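Local coordinates for protein type I modular polyketide synthase (Streptomyces albus subsp. albus, PDB 6IYR) that probably loads an extender acyl unit, malonyl-type, from coenzyme A as the acyltransferase domain of module 8 in the salinomycin polyketide synthase, at residues L302-A305 / C306-G310; A61-T64 / R65-A69. All blocks are in the same frame, centred on the assembly; numbering follows the deposited sequence.

How the contacts relate
Both contacts are local, each formed where a helix runs out, and they lie far apart: about 60 Å between centres and about 48 Å between nearest atoms. Contact 1 ends helix 296-308, which packs on the mixed five-stranded sheet; contact 2 ends helix 50-65, which rests on helix 97-108. Each has two buried residues inside, leucine and cysteine in 302-310, alanine and threonine in 61-69, and charged residues outside. The chemistry differs. In contact 1 the Arg-308 guanidinium lies over backbone, Asp-309 pairs with Arg-271, and a Schellman motif stops the helix. In contact 2 Arg-65 pairs with Asp-105 and meets Glu-62 through CG, and the closing backbone bonds are weaker.

Contact 1: L302-A305 / C306-G310; sequences LMAA and CERDG
The guanidinium of Arg-308 folds back over the preceding turn, putting NH2 3.5 Å from CA of Ala-305 and NH1 3.7 Å from CB of Ala-304. One face lies over the Ala-304 carbonyl, whose O is 3.8 Å from the plane, above its centre. A bend at chi3 (-75°) turns the chain back along the helix. On the inner side, with CG of Leu-302 opposite its backbone N (chi1 173°), the branch runs toward the next turn, so that CD1 reaches SG of Cys-306 at 4.1 Å.

Beneath runs the i to i+4 ladder. Arg-308 N donates to Ala-304 O at 2.9 Å, nearly straight at 175°, whereas Asp-309 N reaches Ala-305 O only weakly, at 3.2 Å, and bonds Cys-306 O at 2.7 Å, so the pattern tightens to i to i+3 as the helix ends. Farther out, Leu-302 and Cys-306 rest on Val-259 and Val-261 of strand 257-261, and the Asp-309 carboxylate makes a salt bridge to Arg-271 of helix 265-273. Positive-phi Gly-310 donates its N-H to Glu-307 O, while Val-311 N bonds to Cys-306 O: a Schellman motif, with Gly-310 as its C-prime residue, terminating helix 296-308 before strand 313-316.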
loop_
_atom_site.group_PDB
_atom_site.type_symbol
_atom_site.label_atom_id
_atom_site.label_comp_id
_atom_site.label_asym_id
_atom_site.label_seq_id
_atom_site.Cartn_x
_atom_site.Cartn_y
_atom_site.Cartn_z
ATOM N N LEU A 302 8.003 -13.915 -25.429
ATOM C CA LEU A 302 6.751 -13.165 -25.194
ATOM C C LEU A 302 6.921 -11.661 -25.414
ATOM O O LEU A 302 6.138 -11.019 -26.140
ATOM C CB LEU A 302 6.231 -13.421 -23.756
ATOM C CG LEU A 302 5.021 -12.529 -23.409
ATOM C CD1 LEU A 302 3.863 -12.950 -24.280
ATOM C CD2 LEU A 302 4.668 -12.681 -21.942
ATOM N N MET A 303 7.990 -11.103 -24.854
ATOM C CA MET A 303 8.247 -9.676 -25.037
ATOM C C MET A 303 8.463 -9.287 -26.510
ATOM O O MET A 303 7.916 -8.309 -26.999
ATOM C CB MET A 303 9.448 -9.247 -24.198
ATOM C CG MET A 303 9.160 -9.175 -22.712
ATOM S SD MET A 303 10.616 -8.808 -21.721
ATOM C CE MET A 303 11.134 -7.257 -22.457
ATOM N N ALA A 304 9.215 -10.094 -27.226
ATOM C CA ALA A 304 9.440 -9.849 -28.644
ATOM C C ALA A 304 8.109 -9.906 -29.423
ATOM O O ALA A 304 7.785 -9.015 -30.213
ATOM C CB ALA A 304 10.418 -10.899 -29.176
ATOM N N ALA A 305 7.285 -10.896 -29.102
ATOM C CA ALA A 305 5.986 -10.995 -29.728
ATOM C C ALA A 305 5.116 -9.764 -29.438
ATOM O O ALA A 305 4.471 -9.213 -30.342
ATOM C CB ALA A 305 5.304 -12.278 -29.296
ATOM N N CYS A 306 5.141 -9.280 -28.199
ATOM C CA CYS A 306 4.328 -8.126 -27.833
ATOM C C CYS A 306 4.795 -6.921 -28.628
ATOM O O CYS A 306 3.981 -6.153 -29.187
ATOM C CB CYS A 306 4.434 -7.835 -26.326
ATOM S SG CYS A 306 3.512 -9.033 -25.303
ATOM N N GLU A 307 6.119 -6.792 -28.681
ATOM C CA GLU A 307 6.792 -5.664 -29.332
ATOM C C GLU A 307 6.415 -5.616 -30.811
ATOM O O GLU A 307 5.985 -4.577 -31.342
ATOM C CB GLU A 307 8.305 -5.832 -29.195
ATOM C CG GLU A 307 9.049 -4.548 -28.858
ATOM C CD GLU A 307 9.478 -3.763 -30.089
ATOM O OE1 GLU A 307 10.117 -4.355 -30.985
ATOM O OE2 GLU A 307 9.203 -2.545 -30.140
ATOM N N ARG A 308 6.448 -6.779 -31.432
ATOM C CA ARG A 308 5.895 -6.940 -32.768
ATOM C C ARG A 308 4.471 -6.409 -32.920
ATOM O O ARG A 308 4.086 -6.051 -34.010
ATOM C CB ARG A 308 5.892 -8.411 -33.168
ATOM C CG ARG A 308 6.511 -8.669 -34.517
ATOM C CD ARG A 308 6.762 -10.155 -34.743
ATOM N NE ARG A 308 7.916 -10.647 -33.987
ATOM C CZ ARG A 308 7.886 -11.646 -33.102
ATOM N NH1 ARG A 308 8.988 -11.969 -32.443
ATOM N NH2 ARG A 308 6.762 -12.319 -32.853
ATOM N N ASP A 309 3.644 -6.493 -31.890
ATOM C CA ASP A 309 2.265 -6.038 -32.022
ATOM C C ASP A 309 2.045 -4.627 -31.511
ATOM O O ASP A 309 0.928 -4.166 -31.412
ATOM C CB ASP A 309 1.338 -6.998 -31.321
ATOM C CG ASP A 309 1.215 -8.274 -32.061
ATOM O OD1 ASP A 309 1.481 -8.242 -33.276
ATOM O OD2 ASP A 309 0.920 -9.308 -31.447
ATOM N N GLY A 310 3.121 -3.934 -31.202
ATOM C CA GLY A 310 3.024 -2.632 -30.581
ATOM C C GLY A 310 2.593 -2.659 -29.126
ATOM O O GLY A 310 2.230 -1.631 -28.583
#

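Contact 2: A61-T64 / R65-A69; sequences AEFT and RGEGA
Glu-62 and Arg-65 cross at a slant on the last turn, their carboxylate and guanidinium planes only 28° apart. The charged ends do not meet: Glu-62 OE1 stays 4.8 Å from Arg-65 NH1, and CG of Glu-62 makes the contact, 3.5 Å from NH1 at the guanidinium edge. Each charge has an outside salt-bridge partner, Arg-59 for Glu-62 and Asp-105 for Arg-65. With its chain extended from CG to NE, Arg-65 runs back along the helix, its CG 3.2 Å from Ala-61 O, until CB of Ala-61 lies over one guanidinium face.

Phe-63 and Glu-67 lie side by side and point the same way, ring and carboxylate 23° apart, and OE1 of Glu-67 comes obliquely to within 4.0 Å of CE1 of Phe-63. A bend at chi2 of Glu-67 (28°) turns the carboxylate toward the end of the ring, CG also lying 4.1 Å from CZ of Phe-63.

Arg-65 N donates to Ala-61 O at 3.0 Å, but Gly-66 N to Glu-62 O is weak at 3.5 Å, as is Glu-67 N to Thr-64 O. Ala-61 and Thr-64 face Leu-104 and Leu-101 of helix 97-108. This is the C-terminal turn of helix 50-65, i to i+4 bonding giving way to i to i+3, with Arg-97 taking the carbonyls of Arg-65 and, weakly, Thr-64. Positive-phi Gly-68 first leaves helical angles, leading into the loop before helix 72-79.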
loop_
_atom_site.group_PDB
_atom_site.type_symbol
_atom_site.label_atom_id
_atom_site.label_comp_id
_atom_site.label_asym_id
_atom_site.label_seq_id
_atom_site.Cartn_x
_atom_site.Cartn_y
_atom_site.Cartn_z
ATOM N N ALA A 61 -3.244 33.415 5.553
ATOM C CA ALA A 61 -1.972 34.003 5.209
ATOM C C ALA A 61 -1.876 35.417 5.765
ATOM O O ALA A 61 -0.857 35.805 6.275
ATOM C CB ALA A 61 -1.777 33.998 3.714
ATOM N N GLU A 62 -2.964 36.172 5.696
ATOM C CA GLU A 62 -2.975 37.523 6.220
ATOM C C GLU A 62 -2.727 37.496 7.721
ATOM O O GLU A 62 -1.956 38.274 8.242
ATOM C CB GLU A 62 -4.295 38.216 5.885
ATOM C CG GLU A 62 -4.413 38.615 4.430
ATOM C CD GLU A 62 -5.833 38.912 4.001
ATOM O OE1 GLU A 62 -6.091 38.911 2.790
ATOM O OE2 GLU A 62 -6.688 39.142 4.868
ATOM N N PHE A 63 -3.357 36.559 8.405
ATOM C CA PHE A 63 -3.164 36.432 9.821
ATOM C C PHE A 63 -1.727 36.090 10.202
ATOM O O PHE A 63 -1.198 36.665 11.134
ATOM C CB PHE A 63 -4.104 35.366 10.362
ATOM C CG PHE A 63 -3.715 34.860 11.703
ATOM C CD1 PHE A 63 -4.159 35.487 12.839
ATOM C CD2 PHE A 63 -2.892 33.766 11.824
ATOM C CE1 PHE A 63 -3.803 35.031 14.081
ATOM C CE2 PHE A 63 -2.528 33.301 13.062
ATOM C CZ PHE A 63 -2.983 33.938 14.194
ATOM N N THR A 64 -1.098 35.156 9.498
ATOM C CA THR A 64 0.278 34.794 9.829
ATOM C C THR A 64 1.282 35.881 9.496
ATOM O O THR A 64 2.290 36.011 10.139
ATOM C CB THR A 64 0.752 33.362 9.446
ATOM O OG1 THR A 64 1.531 33.377 8.266
ATOM C CG2 THR A 64 -0.356 32.403 9.316
ATOM N N ARG A 65 0.972 36.676 8.489
ATOM C CA ARG A 65 1.839 37.765 8.090
ATOM C C ARG A 65 2.016 38.771 9.225
ATOM O O ARG A 65 3.090 39.284 9.411
ATOM C CB ARG A 65 1.275 38.480 6.875
ATOM C CG ARG A 65 1.546 37.811 5.550
ATOM C CD ARG A 65 0.855 38.572 4.446
ATOM N NE ARG A 65 0.850 37.842 3.200
ATOM C CZ ARG A 65 -0.215 37.688 2.438
ATOM N NH1 ARG A 65 -1.355 38.246 2.784
ATOM N NH2 ARG A 65 -0.129 37.000 1.318
ATOM N N GLY A 66 0.955 39.064 9.958
ATOM C CA GLY A 66 1.041 39.991 11.055
ATOM C C GLY A 66 1.293 39.344 12.398
ATOM O O GLY A 66 1.325 40.017 13.403
ATOM N N GLU A 67 1.405 38.030 12.418
ATOM C CA GLU A 67 1.591 37.320 13.675
ATOM C C GLU A 67 2.868 37.438 14.504
ATOM O O GLU A 67 2.777 37.664 15.699
ATOM C CB GLU A 67 1.205 35.861 13.537
ATOM C CG GLU A 67 0.841 35.290 14.876
ATOM C CD GLU A 67 0.304 36.364 15.774
ATOM O OE1 GLU A 67 -0.620 37.069 15.330
ATOM O OE2 GLU A 67 0.833 36.525 16.894
ATOM N N GLY A 68 4.045 37.351 13.920
ATOM C CA GLY A 68 5.226 37.477 14.755
ATOM C C GLY A 68 5.537 36.261 15.604
ATOM O O GLY A 68 6.270 35.384 15.182
ATOM N N ALA A 69 5.052 36.230 16.836
ATOM C CA ALA A 69 5.300 35.079 17.695
ATOM C C ALA A 69 4.241 33.994 17.524
ATOM O O ALA A 69 3.559 33.643 18.451
ATOM C CB ALA A 69 5.371 35.517 19.140
#